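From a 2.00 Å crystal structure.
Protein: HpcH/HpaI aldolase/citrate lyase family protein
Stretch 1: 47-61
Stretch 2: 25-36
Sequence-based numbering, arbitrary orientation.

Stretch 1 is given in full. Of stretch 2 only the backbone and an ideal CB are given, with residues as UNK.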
# COMPACT_ATOMS: atom_id res chain seq x y z
N GLY A 47 9.84 25.86 -7.00
CA GLY A 47 10.85 26.87 -6.70
C GLY A 47 11.16 27.17 -5.23
O GLY A 47 11.93 28.08 -4.93
N TYR A 48 10.57 26.43 -4.31
CA TYR A 48 10.77 26.72 -2.87
C TYR A 48 12.18 26.29 -2.44
O TYR A 48 12.77 25.34 -3.00
CB TYR A 48 9.72 26.01 -2.02
CG TYR A 48 8.40 26.72 -2.08
CD1 TYR A 48 7.54 26.56 -3.14
CD2 TYR A 48 8.00 27.55 -1.04
CE1 TYR A 48 6.35 27.30 -3.21
CE2 TYR A 48 6.81 28.25 -1.08
CZ TYR A 48 5.99 28.12 -2.17
OH TYR A 48 4.80 28.77 -2.17
N ASP A 49 12.72 26.98 -1.45
CA ASP A 49 14.03 26.58 -0.86
C ASP A 49 13.92 25.27 -0.05
O ASP A 49 14.88 24.47 -0.01
CB ASP A 49 14.57 27.71 -0.02
CG ASP A 49 14.68 29.00 -0.83
OD1 ASP A 49 15.35 28.94 -1.88
OD2 ASP A 49 14.03 30.04 -0.47
N TRP A 50 12.79 25.06 0.62
CA TRP A 50 12.60 23.82 1.39
C TRP A 50 11.16 23.35 1.34
O TRP A 50 10.27 24.14 1.07
CB TRP A 50 13.09 23.99 2.85
CG TRP A 50 12.46 25.11 3.58
CD1 TRP A 50 12.74 26.45 3.45
CD2 TRP A 50 11.43 25.01 4.56
NE1 TRP A 50 11.93 27.19 4.29
CE2 TRP A 50 11.12 26.33 4.98
CE3 TRP A 50 10.72 23.95 5.11
CZ2 TRP A 50 10.15 26.60 5.93
CZ3 TRP A 50 9.77 24.22 6.09
CH2 TRP A 50 9.49 25.56 6.47
N LEU A 51 10.95 22.05 1.56
CA LEU A 51 9.63 21.47 1.63
C LEU A 51 9.54 20.59 2.87
O LEU A 51 10.45 19.83 3.15
CB LEU A 51 9.36 20.59 0.40
CG LEU A 51 9.40 21.24 -0.98
CD1 LEU A 51 9.31 20.19 -2.09
CD2 LEU A 51 8.24 22.19 -1.14
N CYS A 52 8.47 20.72 3.64
CA CYS A 52 8.37 19.99 4.94
C CYS A 52 7.41 18.80 4.87
O CYS A 52 6.23 18.99 4.60
CB CYS A 52 7.95 20.90 6.08
SG CYS A 52 8.07 20.07 7.68
N ILE A 53 7.93 17.61 5.08
CA ILE A 53 7.09 16.40 5.20
C ILE A 53 6.70 16.29 6.66
O ILE A 53 7.53 16.01 7.51
CB ILE A 53 7.84 15.15 4.72
CG1 ILE A 53 8.24 15.29 3.25
CG2 ILE A 53 7.00 13.87 4.90
CD1 ILE A 53 9.40 14.39 2.90
N ASP A 54 5.43 16.52 6.96
CA ASP A 54 4.98 16.55 8.37
C ASP A 54 4.57 15.14 8.88
O ASP A 54 3.71 14.55 8.29
CB ASP A 54 3.80 17.46 8.48
CG ASP A 54 3.35 17.69 9.90
OD1 ASP A 54 4.10 17.38 10.85
OD2 ASP A 54 2.29 18.32 10.05
N MET A 55 5.17 14.66 9.97
CA MET A 55 4.80 13.40 10.62
C MET A 55 3.95 13.66 11.85
O MET A 55 3.36 12.73 12.41
CB MET A 55 6.02 12.60 11.03
CG MET A 55 7.03 12.40 9.92
SD MET A 55 8.34 11.35 10.51
CE MET A 55 7.53 9.77 10.80
N GLU A 56 3.83 14.93 12.26
CA GLU A 56 3.12 15.22 13.52
C GLU A 56 1.65 15.38 13.25
O GLU A 56 0.84 14.73 13.91
CB GLU A 56 3.63 16.46 14.20
CG GLU A 56 3.04 16.64 15.57
CD GLU A 56 3.28 18.03 16.17
OE1 GLU A 56 3.72 18.95 15.49
OE2 GLU A 56 3.01 18.20 17.37
N HIS A 57 1.31 16.27 12.31
CA HIS A 57 -0.09 16.56 11.98
C HIS A 57 -0.52 16.15 10.56
O HIS A 57 -1.42 16.76 9.97
CB HIS A 57 -0.38 18.06 12.21
CG HIS A 57 -0.46 18.45 13.67
ND1 HIS A 57 -1.51 18.06 14.48
CD2 HIS A 57 0.37 19.19 14.46
CE1 HIS A 57 -1.31 18.52 15.70
NE2 HIS A 57 -0.19 19.23 15.71
N ALA A 58 0.13 15.14 10.02
CA ALA A 58 -0.33 14.47 8.79
C ALA A 58 0.02 13.00 8.96
O ALA A 58 0.95 12.72 9.69
CB ALA A 58 0.36 15.05 7.60
N PRO A 59 -0.70 12.07 8.28
CA PRO A 59 -0.43 10.66 8.52
C PRO A 59 0.72 10.15 7.64
O PRO A 59 0.51 9.39 6.73
CB PRO A 59 -1.76 10.00 8.14
CG PRO A 59 -2.21 10.82 7.00
CD PRO A 59 -1.76 12.24 7.28
N ASN A 60 1.92 10.65 7.89
CA ASN A 60 3.09 10.20 7.20
C ASN A 60 3.93 9.36 8.13
O ASN A 60 4.56 9.85 9.07
CB ASN A 60 3.93 11.40 6.71
CG ASN A 60 3.25 12.13 5.59
OD1 ASN A 60 2.82 11.51 4.61
ND2 ASN A 60 3.07 13.44 5.75
N ASP A 61 3.93 8.06 7.86
CA ASP A 61 4.79 7.15 8.59
C ASP A 61 6.13 6.89 7.83
O ASP A 61 6.41 7.56 6.81
CB ASP A 61 3.99 5.89 8.94
CG ASP A 61 2.99 6.12 10.13
OD1 ASP A 61 3.15 7.06 10.93
OD2 ASP A 61 2.05 5.32 10.30
N UNK A 25 19.80 35.79 4.19
CA UNK A 25 18.65 35.82 3.29
C UNK A 25 17.48 34.92 3.78
O UNK A 25 17.73 33.94 4.46
CB UNK A 25 19.09 35.38 1.89
N UNK A 26 16.24 35.22 3.36
CA UNK A 26 15.09 34.37 3.66
C UNK A 26 15.12 33.05 2.90
O UNK A 26 15.61 32.98 1.76
CB UNK A 26 13.79 35.12 3.34
N UNK A 27 14.57 32.01 3.53
CA UNK A 27 14.44 30.71 2.91
C UNK A 27 12.99 30.26 2.97
O UNK A 27 12.44 30.06 4.05
CB UNK A 27 15.36 29.69 3.59
N UNK A 28 12.36 30.13 1.81
CA UNK A 28 10.92 29.94 1.71
C UNK A 28 10.56 28.46 1.54
O UNK A 28 11.15 27.74 0.72
CB UNK A 28 10.36 30.76 0.54
N UNK A 29 9.56 28.03 2.30
CA UNK A 29 9.20 26.62 2.38
C UNK A 29 7.73 26.44 2.14
O UNK A 29 6.95 27.39 2.17
CB UNK A 29 9.59 26.03 3.74
N UNK A 30 7.35 25.20 1.89
CA UNK A 30 5.95 24.87 1.77
C UNK A 30 5.74 23.62 2.66
O UNK A 30 6.61 22.76 2.67
CB UNK A 30 5.55 24.63 0.31
N UNK A 31 4.63 23.57 3.41
CA UNK A 31 4.24 22.44 4.23
C UNK A 31 3.56 21.39 3.35
O UNK A 31 2.67 21.73 2.54
CB UNK A 31 3.32 22.89 5.37
N UNK A 32 4.00 20.13 3.50
CA UNK A 32 3.40 19.04 2.77
C UNK A 32 2.59 18.17 3.72
O UNK A 32 3.16 17.37 4.45
CB UNK A 32 4.47 18.21 2.05
N UNK A 33 1.27 18.34 3.67
CA UNK A 33 0.26 17.62 4.47
C UNK A 33 -0.50 16.51 3.71
O UNK A 33 -1.08 15.62 4.34
CB UNK A 33 -0.76 18.63 5.01
N UNK A 34 -0.51 16.55 2.37
CA UNK A 34 -1.37 15.65 1.61
C UNK A 34 -0.89 14.20 1.60
O UNK A 34 -1.69 13.28 1.33
CB UNK A 34 -1.48 16.15 0.17
N UNK A 35 0.37 13.96 1.91
CA UNK A 35 0.88 12.59 1.97
C UNK A 35 1.03 11.88 0.63
O UNK A 35 0.97 10.65 0.55
CB UNK A 35 -0.05 11.76 2.86
N UNK A 36 1.25 12.67 -0.42
CA UNK A 36 1.16 12.22 -1.80
C UNK A 36 2.52 12.30 -2.46
O UNK A 36 3.13 13.37 -2.47
CB UNK A 36 0.14 13.05 -2.58

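Positions 25 to 36 run alongside stretch 1, and from 27 to 32 they form a strand parallel to residues 50–54. Position 25 has nothing of stretch 1 within reach of its CB, so many residues would serve; it is Glu-25. Position 26 is also free on this side, and its phi of -70° admits proline among others. Pro-26 is found, its CA-to-CB bond pointing sideways.

At position 27 the CB lies 4.2 Å from both Trp-50 CD1 and Asp-49 CB, which favours an aliphatic side chain without excluding others. Leu-27 packs its CB against that indole edge, while its backbone O accepts a hydrogen bond from Trp-50 NE1 at 2.9 Å.

Position 28 is fixed mainly by its backbone: its N donates to Asp-49 OD2 at 2.8 Å, almost linearly, and its O receives Trp-50 N at 3.1 Å. The CB points sideways, 4.3 Å from Tyr-48 CD2, so a range of large side chains could fit. Tyr-28 occupies it, and its ring leads away from stretch 1.

Position 29 leaves no such choice. An ideal CB would sit 2.0 Å from Trp-50 CE2, a clash, because the indole lies across the backbone here. Gly-29 removes the obstacle, and its CA rests 3.3 Å from the centroid of the five-membered ring of Trp-50, over the face, in a CH-pi contact.

On the other face of the sheet, the CB of position 30 comes 3.9 Å from Leu-51 CD2 and 4.0 Å from Tyr-48 CD2, an apolar setting suited to leucine, isoleucine, valine or methionine. Leu-30 places its CB over the face of the Tyr-48 ring, 4.0 Å from the centroid. Its N donates to Trp-50 O (3.2 Å) and its O accepts from Cys-52 N (2.9 Å), continuing the parallel ladder.

Position 31 returns to the face of Trp-50 and Cys-52. The CB itself has few neighbours, but a long side chain could reach the Cys-52 sulfur and the Asp-54 carboxylate, so an aromatic residue or one ending in a donor is plausible. Trp-31 is both: Cys-52 SG lies over its six-membered ring, 3.8 Å from the centroid, and NE1 donates to Asp-54 OD2 at 3.2 Å.

At position 32 the CB is tight against Cys-52 O (3.2 Å), with Leu-51 and Ile-53 on the same face, so an aliphatic chain is expected. Leu-32 sets CD1 4.0 Å from Leu-51 CB and 4.2 Å from Ile-53 CG1.

The CB of position 33 is 4.6 Å from Ala-58 CB and leaves room for a small polar group. Ser-33 OG shares a water with Asp-54 OD2. Position 34 points away, and Leu-34 does not touch stretch 1.

A phi of 71° at position 35 favours glycine, although Asn-60 OD1 would leave space for a CB. Gly-35 sets its CA 3.4 Å from that oxygen. Position 36 also points away; Ser-36 caps the helix that follows.

Stretch 2, residues 25-36: EPLYGLWLSLGS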
# COMPACT_ATOMS: atom_id res chain seq x y z
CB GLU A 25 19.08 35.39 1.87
CG GLU A 25 19.14 33.87 1.57
CD GLU A 25 20.38 33.14 2.14
OE1 GLU A 25 20.92 33.57 3.19
OE2 GLU A 25 20.81 32.12 1.55
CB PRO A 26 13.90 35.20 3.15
CG PRO A 26 14.44 36.56 2.84
CD PRO A 26 15.86 36.31 2.46
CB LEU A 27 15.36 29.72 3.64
CG LEU A 27 16.84 30.11 3.70
CD1 LEU A 27 17.60 29.27 4.71
CD2 LEU A 27 17.45 29.91 2.32
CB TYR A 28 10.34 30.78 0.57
CG TYR A 28 10.56 32.26 0.76
CD1 TYR A 28 9.81 32.97 1.68
CD2 TYR A 28 11.50 32.95 -0.00
CE1 TYR A 28 10.01 34.33 1.88
CE2 TYR A 28 11.71 34.33 0.17
CZ TYR A 28 10.96 35.01 1.12
OH TYR A 28 11.14 36.36 1.36
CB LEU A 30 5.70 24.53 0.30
CG LEU A 30 4.29 24.40 -0.23
CD1 LEU A 30 3.51 25.74 -0.10
CD2 LEU A 30 4.38 23.94 -1.69
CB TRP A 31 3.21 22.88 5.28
CG TRP A 31 3.38 22.23 6.57
CD1 TRP A 31 2.56 21.30 7.13
CD2 TRP A 31 4.43 22.48 7.51
NE1 TRP A 31 3.06 20.94 8.37
CE2 TRP A 31 4.21 21.65 8.61
CE3 TRP A 31 5.54 23.32 7.51
CZ2 TRP A 31 5.04 21.65 9.72
CZ3 TRP A 31 6.39 23.30 8.61
CH2 TRP A 31 6.14 22.48 9.69
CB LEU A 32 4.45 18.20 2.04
CG LEU A 32 5.44 18.90 1.13
CD1 LEU A 32 6.39 17.87 0.53
CD2 LEU A 32 4.74 19.69 0.04
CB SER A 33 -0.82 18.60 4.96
OG SER A 33 -0.23 19.68 5.68
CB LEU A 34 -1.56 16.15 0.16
CG LEU A 34 -2.37 17.42 -0.12
CD1 LEU A 34 -2.10 17.86 -1.58
CD2 LEU A 34 -3.84 17.14 0.15
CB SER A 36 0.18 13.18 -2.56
OG SER A 36 0.25 12.98 -3.98
O HOH W 1 14.86 32.23 -1.50
O HOH W 2 2.88 14.98 3.05
O HOH W 3 0.25 19.08 8.43
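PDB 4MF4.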